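Local atomic coordinates of putative exotoxin (superantigen) (Streptococcus pyogenes, PDB entry 1TY0), a protein that probably acts as a superantigen toxin, binding T-cell receptors through a surface that it can also use for dimerization. Residues Pro22-Asn27 with Asn71-Pro76; Asp53-Ser58 with Tyr86-Val91; Gly90-Val95 with Ile128-Glu133; Glu100-Val105 with Ile196-Phe201. All coordinates share one frame; numbering follows the deposited sequence.

Contact 1: Pro22-Asn27 with Asn71-Pro76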
# COMPACT_ATOMS: atom_id res chain seq x y z
N PRO A 22 -3.30 -0.83 3.52
CA PRO A 22 -3.93 -2.12 3.83
C PRO A 22 -5.12 -2.51 2.97
O PRO A 22 -5.75 -1.66 2.34
CB PRO A 22 -4.33 -1.97 5.29
CG PRO A 22 -4.72 -0.52 5.35
CD PRO A 22 -3.63 0.17 4.55
N VAL A 23 -5.41 -3.80 2.97
CA VAL A 23 -6.58 -4.34 2.27
C VAL A 23 -7.65 -4.16 3.34
O VAL A 23 -7.62 -4.82 4.37
CB VAL A 23 -6.40 -5.84 1.96
CG1 VAL A 23 -7.70 -6.40 1.40
CG2 VAL A 23 -5.27 -6.03 0.96
N ASP A 24 -8.59 -3.26 3.07
CA ASP A 24 -9.63 -2.91 4.03
C ASP A 24 -11.01 -2.97 3.39
O ASP A 24 -11.38 -2.09 2.60
CB ASP A 24 -9.33 -1.49 4.53
CG ASP A 24 -10.29 -1.00 5.59
OD1 ASP A 24 -11.36 -1.61 5.81
OD2 ASP A 24 -9.97 0.03 6.22
N TYR A 25 -11.78 -4.01 3.71
CA TYR A 25 -13.12 -4.17 3.15
C TYR A 25 -14.06 -4.70 4.21
O TYR A 25 -13.68 -5.55 5.01
CB TYR A 25 -13.09 -5.13 1.97
CG TYR A 25 -12.36 -4.56 0.78
CD1 TYR A 25 -12.99 -3.65 -0.07
CD2 TYR A 25 -11.02 -4.87 0.53
CE1 TYR A 25 -12.30 -3.06 -1.13
CE2 TYR A 25 -10.33 -4.29 -0.52
CZ TYR A 25 -10.98 -3.38 -1.35
OH TYR A 25 -10.30 -2.76 -2.37
N THR A 26 -15.30 -4.22 4.21
CA THR A 26 -16.26 -4.68 5.21
C THR A 26 -17.48 -5.39 4.63
O THR A 26 -17.87 -5.15 3.48
CB THR A 26 -16.74 -3.50 6.08
OG1 THR A 26 -17.28 -2.47 5.24
CG2 THR A 26 -15.58 -2.92 6.89
N ASN A 27 -18.05 -6.28 5.43
CA ASN A 27 -19.25 -7.04 5.07
C ASN A 27 -19.07 -7.82 3.76
O ASN A 27 -19.86 -7.68 2.83
CB ASN A 27 -20.44 -6.08 4.96
CG ASN A 27 -21.76 -6.79 4.81
OD1 ASN A 27 -22.02 -7.78 5.50
ND2 ASN A 27 -22.61 -6.29 3.92
N ASN A 71 -15.32 -9.09 7.88
CA ASN A 71 -14.60 -7.86 7.59
C ASN A 71 -13.15 -8.25 7.38
O ASN A 71 -12.65 -9.20 7.98
CB ASN A 71 -14.70 -6.89 8.76
CG ASN A 71 -16.11 -6.37 8.94
OD1 ASN A 71 -16.83 -6.15 7.97
ND2 ASN A 71 -16.51 -6.17 10.19
N ILE A 72 -12.48 -7.49 6.52
CA ILE A 72 -11.10 -7.76 6.20
C ILE A 72 -10.23 -6.55 6.47
O ILE A 72 -10.55 -5.44 6.04
CB ILE A 72 -10.92 -8.10 4.71
CG1 ILE A 72 -11.74 -9.34 4.34
CG2 ILE A 72 -9.43 -8.31 4.39
CD1 ILE A 72 -11.80 -9.60 2.85
N PHE A 73 -9.14 -6.77 7.19
CA PHE A 73 -8.15 -5.71 7.41
C PHE A 73 -6.84 -6.46 7.48
O PHE A 73 -6.44 -6.96 8.54
CB PHE A 73 -8.36 -4.94 8.71
CG PHE A 73 -7.57 -3.66 8.75
CD1 PHE A 73 -6.20 -3.68 8.99
CD2 PHE A 73 -8.18 -2.44 8.47
CE1 PHE A 73 -5.45 -2.51 8.94
CE2 PHE A 73 -7.43 -1.26 8.42
CZ PHE A 73 -6.06 -1.30 8.65
N GLY A 74 -6.17 -6.54 6.34
CA GLY A 74 -4.91 -7.25 6.28
C GLY A 74 -3.87 -6.54 5.45
O GLY A 74 -4.21 -5.77 4.54
N LEU A 75 -2.61 -6.79 5.76
CA LEU A 75 -1.53 -6.15 5.02
C LEU A 75 -1.06 -7.10 3.93
O LEU A 75 -0.68 -8.24 4.20
CB LEU A 75 -0.38 -5.81 5.98
CG LEU A 75 -0.83 -5.07 7.25
CD1 LEU A 75 0.39 -4.72 8.11
CD2 LEU A 75 -1.59 -3.81 6.87
N PRO A 76 -1.11 -6.65 2.66
CA PRO A 76 -0.68 -7.51 1.55
C PRO A 76 0.82 -7.80 1.62
O PRO A 76 1.61 -6.89 1.87
CB PRO A 76 -1.06 -6.70 0.32
CG PRO A 76 -0.81 -5.28 0.78
CD PRO A 76 -1.43 -5.29 2.17
O HOH W 1 -11.83 -3.64 7.54
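Strand 23-26 and residues 71-74, part of strand 69-74, run antiparallel in the OB-fold part of the toxin; the axes of 23-26 and 71-74 approach to 4.7 Å, at 170° between their N-to-C directions. Four backbone hydrogen bonds join them: Val23 and Gly74 exchange a pair, and so do Tyr25 and Ile72. The shortest runs from Ile72 N to Tyr25 O (2.7 Å) and meets the carbonyl almost along its axis. Asp24 and Phe73, between these, form a non-hydrogen-bonded pair, where Phe73 CA lies 3.2 Å from Val23 O in a CA-H...O contact.

Side chains alternate between the two faces of the sheet. On the face of Val23 and Ile72, Val23 CG1 lies alongside Ile72 CG2, while Val23 CG2 slides past the ring of Pro76; Ile87 of strand 84-93 touches both Val23 and Ile72, and Ile21 of the second subunit packs on Val23 and Pro76. On the other face Phe73, with CG anti to its backbone N, carries its ring alongside Pro22 and obliquely across from Asp24. Pro22 CG reaches Phe73 CZ at 3.6 Å, and Pro22 CB also rests on Leu75 CD2. The carboxylate and ring planes are 59° apart, and a water at the ring edge donates both to Asp24 OD1 and to Ile72 O.

At the far end the pairing passes from backbone to side chain. Asn71 ND2 is held by Asn98, and Asn71 OD1 accepts from Asn27 N at 2.8 Å, nearly along the side-chain C=O axis, just where the chain turns its corner.

Contact 2: Asp53-Ser58 with Tyr86-Val91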
# COMPACT_ATOMS: atom_id res chain seq x y z
N ASP A 53 -7.50 -13.76 -0.54
CA ASP A 53 -7.08 -15.03 0.01
C ASP A 53 -6.37 -14.76 1.32
O ASP A 53 -5.27 -14.20 1.33
CB ASP A 53 -6.12 -15.78 -0.92
CG ASP A 53 -5.39 -16.90 -0.20
OD1 ASP A 53 -6.01 -17.55 0.67
OD2 ASP A 53 -4.20 -17.14 -0.50
N SER A 54 -7.01 -15.12 2.43
CA SER A 54 -6.40 -14.92 3.73
C SER A 54 -5.86 -16.26 4.22
O SER A 54 -6.63 -17.19 4.46
CB SER A 54 -7.43 -14.40 4.74
OG SER A 54 -6.85 -14.34 6.03
N GLU A 55 -4.55 -16.36 4.36
CA GLU A 55 -3.92 -17.59 4.82
C GLU A 55 -3.73 -17.52 6.33
O GLU A 55 -3.24 -16.52 6.86
CB GLU A 55 -2.58 -17.77 4.12
CG GLU A 55 -1.89 -19.08 4.44
CD GLU A 55 -0.55 -19.20 3.74
OE1 GLU A 55 -0.53 -19.18 2.49
OE2 GLU A 55 0.48 -19.31 4.44
N VAL A 56 -4.12 -18.58 7.03
CA VAL A 56 -4.00 -18.60 8.48
C VAL A 56 -3.44 -19.90 9.04
O VAL A 56 -3.18 -20.86 8.31
CB VAL A 56 -5.37 -18.34 9.15
CG1 VAL A 56 -5.83 -16.91 8.86
CG2 VAL A 56 -6.41 -19.34 8.64
N GLU A 57 -3.24 -19.91 10.36
CA GLU A 57 -2.74 -21.08 11.06
C GLU A 57 -3.86 -22.10 11.18
O GLU A 57 -5.02 -21.81 10.88
CB GLU A 57 -2.22 -20.67 12.44
CG GLU A 57 -0.81 -20.09 12.41
CD GLU A 57 -0.38 -19.48 13.74
OE1 GLU A 57 -0.87 -19.94 14.80
OE2 GLU A 57 0.45 -18.55 13.72
N SER A 58 -3.52 -23.31 11.61
CA SER A 58 -4.50 -24.38 11.75
C SER A 58 -5.64 -24.03 12.71
O SER A 58 -5.47 -23.22 13.63
CB SER A 58 -3.80 -25.65 12.24
OG SER A 58 -2.67 -25.96 11.45
N TYR A 86 -3.48 -11.01 -1.40
CA TYR A 86 -2.94 -12.06 -0.54
C TYR A 86 -2.52 -11.46 0.80
O TYR A 86 -1.64 -10.60 0.86
CB TYR A 86 -1.75 -12.74 -1.23
CG TYR A 86 -2.19 -13.49 -2.46
CD1 TYR A 86 -2.87 -14.70 -2.34
CD2 TYR A 86 -2.00 -12.97 -3.74
CE1 TYR A 86 -3.36 -15.37 -3.46
CE2 TYR A 86 -2.49 -13.63 -4.87
CZ TYR A 86 -3.17 -14.83 -4.72
OH TYR A 86 -3.67 -15.50 -5.81
N ILE A 87 -3.17 -11.92 1.86
CA ILE A 87 -2.90 -11.43 3.22
C ILE A 87 -2.85 -12.60 4.19
O ILE A 87 -3.23 -13.72 3.85
CB ILE A 87 -4.00 -10.46 3.70
CG1 ILE A 87 -5.36 -11.19 3.74
CG2 ILE A 87 -4.09 -9.24 2.77
CD1 ILE A 87 -6.48 -10.37 4.37
N TYR A 88 -2.38 -12.34 5.41
CA TYR A 88 -2.34 -13.36 6.46
C TYR A 88 -3.37 -12.90 7.49
O TYR A 88 -3.32 -11.76 7.94
CB TYR A 88 -0.96 -13.42 7.13
CG TYR A 88 0.15 -13.91 6.24
CD1 TYR A 88 0.05 -15.14 5.58
CD2 TYR A 88 1.33 -13.18 6.09
CE1 TYR A 88 1.10 -15.63 4.80
CE2 TYR A 88 2.38 -13.66 5.32
CZ TYR A 88 2.26 -14.88 4.68
OH TYR A 88 3.31 -15.36 3.91
N GLY A 89 -4.30 -13.78 7.85
CA GLY A 89 -5.31 -13.41 8.82
C GLY A 89 -6.11 -12.18 8.44
O GLY A 89 -6.49 -12.00 7.27
N GLY A 90 -6.38 -11.32 9.43
CA GLY A 90 -7.13 -10.09 9.21
C GLY A 90 -8.63 -10.29 8.99
O GLY A 90 -9.32 -9.37 8.56
N VAL A 91 -9.13 -11.47 9.33
CA VAL A 91 -10.55 -11.77 9.10
C VAL A 91 -11.37 -11.85 10.38
O VAL A 91 -11.05 -12.62 11.28
CB VAL A 91 -10.68 -13.11 8.34
CG1 VAL A 91 -12.14 -13.46 8.13
CG2 VAL A 91 -9.95 -13.01 7.00
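Each of two acidic side chains of strand 51-55 meets a tyrosine of strand 84-93 at the edge of its ring. Asp53 crosses Tyr86 obliquely, its carboxylate turned 83° from the ring, and brings OD2 to 3.3 Å from Tyr86 CD1 in the plane of the ring. Glu55 lies alongside Tyr88 and points the same way, its chain extended beyond CG so that OE2 approaches Tyr88 CE1 at 3.7 Å. Both tyrosines have CG anti to the carbonyl carbon, whereas both acids have theirs anti to the backbone N, and all four side chains leave the same face of the sheet.

The two strands that carry them run parallel, a pairing within the otherwise largely antiparallel barrel of the OB fold. Ile87 bonds to both neighbours of Ser54: its N donates to Asp53 O almost straight (175°), and its O accepts from Glu55 N. Gly89 N then reaches Glu55 O from above the carbonyl plane. On the face of Ser54 and Ile87, Ser54 OG, anti to its own N, donates to Gly89 O at 2.7 Å and lies 3.5 Å from Val91 CG2. Gly89 has a positive phi (56°), a conformation that favours glycine, and Val56 CG1 packs on its CA at 3.5 Å.

Glu55 OE2 forms a salt bridge with Lys191, and Tyr88 OH is bonded to Ser184 and Lys188. Carboxylate oxygens set against ring C-H edges suggest a weak electrostatic attraction; Lys191 would probably favour the charged form of Glu55, while Asp37, close to Asp53 OD1, may raise the proton affinity of that pair.

Contact 3: Gly90-Val95 with Ile128-Glu133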
# COMPACT_ATOMS: atom_id res chain seq x y z
N GLY A 90 -6.38 -11.32 9.43
CA GLY A 90 -7.13 -10.09 9.21
C GLY A 90 -8.63 -10.29 8.99
O GLY A 90 -9.32 -9.37 8.56
N VAL A 91 -9.13 -11.47 9.33
CA VAL A 91 -10.55 -11.77 9.10
C VAL A 91 -11.37 -11.85 10.38
O VAL A 91 -11.05 -12.62 11.28
CB VAL A 91 -10.68 -13.11 8.34
CG1 VAL A 91 -12.14 -13.46 8.13
CG2 VAL A 91 -9.95 -13.01 7.00
N THR A 92 -12.43 -11.05 10.45
CA THR A 92 -13.31 -11.02 11.62
C THR A 92 -14.77 -11.12 11.21
O THR A 92 -15.15 -10.75 10.10
CB THR A 92 -13.15 -9.72 12.43
OG1 THR A 92 -13.32 -8.58 11.56
CG2 THR A 92 -11.79 -9.66 13.10
N PRO A 93 -15.62 -11.61 12.12
CA PRO A 93 -17.04 -11.72 11.80
C PRO A 93 -17.63 -10.32 11.68
O PRO A 93 -17.31 -9.44 12.48
CB PRO A 93 -17.61 -12.46 13.01
CG PRO A 93 -16.45 -13.24 13.53
CD PRO A 93 -15.31 -12.26 13.40
N SER A 94 -18.47 -10.10 10.67
CA SER A 94 -19.12 -8.81 10.50
C SER A 94 -20.46 -9.01 11.19
O SER A 94 -21.31 -9.76 10.70
CB SER A 94 -19.35 -8.51 9.01
OG SER A 94 -19.97 -7.24 8.85
N VAL A 95 -20.66 -8.36 12.34
CA VAL A 95 -21.89 -8.54 13.10
C VAL A 95 -22.85 -7.35 13.15
O VAL A 95 -23.91 -7.44 13.77
CB VAL A 95 -21.57 -8.98 14.54
CG1 VAL A 95 -20.83 -10.30 14.52
CG2 VAL A 95 -20.74 -7.91 15.25
N ILE A 128 -15.48 -5.99 16.51
CA ILE A 128 -14.58 -7.13 16.67
C ILE A 128 -13.45 -6.84 15.69
O ILE A 128 -13.71 -6.65 14.50
CB ILE A 128 -15.28 -8.44 16.28
CG1 ILE A 128 -16.51 -8.66 17.15
CG2 ILE A 128 -14.33 -9.61 16.44
CD1 ILE A 128 -17.36 -9.83 16.72
N PHE A 129 -12.22 -6.79 16.17
CA PHE A 129 -11.09 -6.48 15.29
C PHE A 129 -9.87 -7.35 15.53
O PHE A 129 -9.71 -7.95 16.59
CB PHE A 129 -10.72 -5.00 15.45
CG PHE A 129 -10.26 -4.63 16.83
CD1 PHE A 129 -8.93 -4.79 17.20
CD2 PHE A 129 -11.16 -4.15 17.78
CE1 PHE A 129 -8.49 -4.47 18.49
CE2 PHE A 129 -10.74 -3.83 19.07
CZ PHE A 129 -9.40 -3.99 19.43
N THR A 130 -9.00 -7.42 14.53
CA THR A 130 -7.79 -8.22 14.66
C THR A 130 -6.67 -7.39 15.27
O THR A 130 -6.64 -6.16 15.15
CB THR A 130 -7.28 -8.74 13.29
OG1 THR A 130 -6.93 -7.62 12.45
CG2 THR A 130 -8.36 -9.57 12.60
N ILE A 131 -5.75 -8.06 15.94
CA ILE A 131 -4.61 -7.38 16.52
C ILE A 131 -3.81 -6.83 15.35
O ILE A 131 -3.14 -5.81 15.47
CB ILE A 131 -3.75 -8.35 17.37
CG1 ILE A 131 -4.57 -8.78 18.59
CG2 ILE A 131 -2.44 -7.67 17.80
CD1 ILE A 131 -3.87 -9.76 19.51
N GLN A 132 -3.90 -7.49 14.19
CA GLN A 132 -3.19 -7.01 13.01
C GLN A 132 -3.61 -5.58 12.69
O GLN A 132 -2.77 -4.73 12.40
CB GLN A 132 -3.47 -7.92 11.80
CG GLN A 132 -2.83 -7.41 10.51
CD GLN A 132 -2.92 -8.38 9.32
OE1 GLN A 132 -2.34 -8.14 8.26
NE2 GLN A 132 -3.65 -9.49 9.50
N GLU A 133 -4.91 -5.31 12.74
CA GLU A 133 -5.39 -3.96 12.44
C GLU A 133 -4.89 -2.97 13.48
O GLU A 133 -4.42 -1.87 13.15
CB GLU A 133 -6.92 -3.92 12.39
CG GLU A 133 -7.45 -2.53 12.07
CD GLU A 133 -8.96 -2.48 11.90
OE1 GLU A 133 -9.58 -3.55 11.68
OE2 GLU A 133 -9.52 -1.36 11.96
O HOH W 2 -4.50 -11.26 11.69
O HOH W 3 -15.37 -7.34 12.62
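The C-terminal end of strand 84-93, in the OB fold, lies against the start of helix 131-146, the long helix that belongs to the beta-grasp half of the molecule. Thr130 occupies the N-cap of that helix. Its OG1, between the backbone N and the carbonyl carbon (chi1 63°), accepts from Glu133 N at 3.1 Å, which leaves CG2 to face the other segment. There it meets Thr92 CG2 at 3.5 Å, tighter than a usual van der Waals contact, and Gly90 CA at 3.6 Å. The two threonine side chains cross obliquely.

The contact is part of the interface between the OB-fold and beta-grasp domains of the staphylococcal/streptococcal toxin family. Strands 91-93 and 128-130 run in nearly opposite directions, but their axes come no closer than 6.6 Å and no direct hydrogen bond crosses between them; water takes the place of strand-to-strand bonds. One water accepts from Thr92 OG1 at 2.6 Å and donates to Ile128 O and Pro93 O. A second accepts from both Gly90 N and Gln132 NE2, two donors that face each other without bonding.

Gln132 reaches this place on an extended chain, CG anti to its backbone N; its amide also donates to Tyr88 O and accepts from Leu75 N, so that the first turn of the helix grips the OB-fold barrel at two backbone points. Toward the other end Ile128 adds apolar contacts: its CG2 meets Pro93 CD at 4.2 Å, and its CD1 reaches Val95 CG1 at 4.1 Å, each pair crossing at about a right angle.

Contact 4: Glu100-Val105 with Ile196-Phe201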
# COMPACT_ATOMS: atom_id res chain seq x y z
N GLU A 100 -18.69 1.48 14.75
CA GLU A 100 -18.44 1.71 16.16
C GLU A 100 -17.66 2.99 16.37
O GLU A 100 -16.78 3.34 15.58
CB GLU A 100 -17.66 0.54 16.76
CG GLU A 100 -18.36 -0.80 16.64
CD GLU A 100 -19.70 -0.81 17.36
OE1 GLU A 100 -19.71 -0.64 18.59
OE2 GLU A 100 -20.73 -0.99 16.68
N ASN A 101 -17.99 3.71 17.43
CA ASN A 101 -17.31 4.95 17.76
C ASN A 101 -16.84 4.87 19.20
O ASN A 101 -17.19 5.70 20.04
CB ASN A 101 -18.25 6.14 17.55
CG ASN A 101 -18.54 6.39 16.08
OD1 ASN A 101 -17.67 6.83 15.33
ND2 ASN A 101 -19.77 6.10 15.65
N SER A 102 -16.05 3.83 19.47
CA SER A 102 -15.51 3.60 20.80
C SER A 102 -14.19 4.33 20.98
O SER A 102 -13.41 4.47 20.03
CB SER A 102 -15.32 2.10 21.04
OG SER A 102 -14.85 1.85 22.35
N LYS A 103 -13.94 4.78 22.20
CA LYS A 103 -12.72 5.51 22.53
C LYS A 103 -11.55 4.57 22.77
O LYS A 103 -11.68 3.56 23.47
CB LYS A 103 -12.98 6.36 23.78
CG LYS A 103 -11.84 7.28 24.18
CD LYS A 103 -12.23 8.11 25.40
CE LYS A 103 -11.15 9.12 25.75
NZ LYS A 103 -11.51 9.94 26.94
N ILE A 104 -10.40 4.88 22.17
CA ILE A 104 -9.20 4.07 22.34
C ILE A 104 -8.15 4.90 23.06
O ILE A 104 -7.64 5.89 22.52
CB ILE A 104 -8.65 3.58 20.98
CG1 ILE A 104 -9.69 2.70 20.28
CG2 ILE A 104 -7.35 2.81 21.19
CD1 ILE A 104 -9.28 2.22 18.90
N VAL A 105 -7.83 4.50 24.28
CA VAL A 105 -6.86 5.22 25.09
C VAL A 105 -5.67 4.33 25.42
O VAL A 105 -5.81 3.12 25.60
CB VAL A 105 -7.50 5.70 26.41
CG1 VAL A 105 -6.48 6.46 27.25
CG2 VAL A 105 -8.70 6.58 26.11
N ILE A 196 -9.84 -9.45 18.94
CA ILE A 196 -10.29 -8.85 20.19
C ILE A 196 -11.65 -8.20 20.00
O ILE A 196 -11.91 -7.58 18.96
CB ILE A 196 -9.33 -7.74 20.66
CG1 ILE A 196 -7.94 -8.31 20.92
CG2 ILE A 196 -9.89 -7.08 21.93
CD1 ILE A 196 -6.91 -7.25 21.29
N ASN A 197 -12.52 -8.34 20.99
CA ASN A 197 -13.83 -7.71 20.94
C ASN A 197 -13.63 -6.36 21.62
O ASN A 197 -13.15 -6.29 22.75
CB ASN A 197 -14.88 -8.52 21.71
CG ASN A 197 -15.07 -9.91 21.14
OD1 ASN A 197 -15.30 -10.08 19.95
ND2 ASN A 197 -14.99 -10.91 22.01
N MET A 198 -13.99 -5.28 20.93
CA MET A 198 -13.80 -3.94 21.48
C MET A 198 -14.37 -3.78 22.89
O MET A 198 -13.84 -3.01 23.70
CB MET A 198 -14.42 -2.89 20.56
CG MET A 198 -14.17 -1.45 20.99
SD MET A 198 -12.41 -1.03 21.08
CE MET A 198 -12.08 -0.58 19.37
N LYS A 199 -15.44 -4.50 23.20
CA LYS A 199 -16.06 -4.39 24.51
C LYS A 199 -15.18 -4.97 25.62
O LYS A 199 -15.37 -4.65 26.80
CB LYS A 199 -17.43 -5.08 24.52
CG LYS A 199 -17.40 -6.58 24.27
CD LYS A 199 -18.80 -7.16 24.39
CE LYS A 199 -18.84 -8.64 24.06
NZ LYS A 199 -17.91 -9.43 24.92
N ASP A 200 -14.24 -5.83 25.24
CA ASP A 200 -13.32 -6.45 26.20
C ASP A 200 -12.02 -5.66 26.27
O ASP A 200 -11.16 -5.92 27.12
CB ASP A 200 -13.00 -7.89 25.80
CG ASP A 200 -14.22 -8.78 25.80
OD1 ASP A 200 -15.06 -8.64 26.71
OD2 ASP A 200 -14.33 -9.63 24.89
N PHE A 201 -11.87 -4.70 25.36
CA PHE A 201 -10.67 -3.87 25.30
C PHE A 201 -10.66 -2.81 26.41
O PHE A 201 -11.61 -2.04 26.55
CB PHE A 201 -10.59 -3.18 23.94
CG PHE A 201 -9.43 -2.25 23.80
CD1 PHE A 201 -8.14 -2.74 23.66
CD2 PHE A 201 -9.62 -0.87 23.83
CE1 PHE A 201 -7.05 -1.87 23.53
CE2 PHE A 201 -8.55 0.00 23.71
CZ PHE A 201 -7.26 -0.50 23.56
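Met198, Phe201 and Ile104 carry most of this small, apolar contact, in which no hydrogen bond crosses from residues 100-105 to residues 196-201. Met198 points toward the opposing loop. With CG anti to the backbone N (chi1 -175°), Met198 CG lies 3.6 Å from Ser102 OG; the bends at chi2 and chi3 then turn the methyl CE on to Ile104 CD1 at 4.0 Å. Ile104 splits its branches between two partners: the CD1 end takes the methionine methyl, and CG2, anti to the backbone N, touches Phe201 CE2 at 4.0 Å. Both approaches are made at about a right angle, and the aromatic ring meets CG2 obliquely.

The segment that presents Met198 and Phe201 is a tight turn following strand 195-197. Asp200 N donates to Asn197 O at 2.8 Å, and Asn197 ND2 closes the same turn by donating to Asp200 OD2 in the plane of its amide. This brings Met198 and Phe201 to the same side, facing the loop.

Within the beta-grasp domain, the contact lies where the connection from the OB fold enters strand 105-110, which pairs in parallel with strand 201-209. Phe201 also packs on Ile162 of strand 157-164, while strand 201-209 continues to His203 and Asp205, which bind zinc in a structure of this protein, although no zinc is bound to this chain here. Met198 reaches Phe129 of strand 128-130, just ahead of helix 131-146.

From the N terminus, contact 1 joins strand 23-26 to strand 69-74, closing a long loop that contains strand 51-55. Contact 2 starts inside that loop and ends beyond it on strand 84-93, so the two cross; together they knit the OB-fold sheet, and Phe73 N bonds to Gly90 O between them. Contact 3 begins on Gly90 and Val91, where contact 2 ends, and joins the end of the OB-fold strand to strand 128-130 and the start of helix 131-146 in the beta-grasp domain. Contact 4 opens within the loop of contact 3 and closes some 90 residues later, crossing it; strands 128-130 and 195-197 pair through Phe129 O and Ile196 N. Contacts 1 and 4 do not touch.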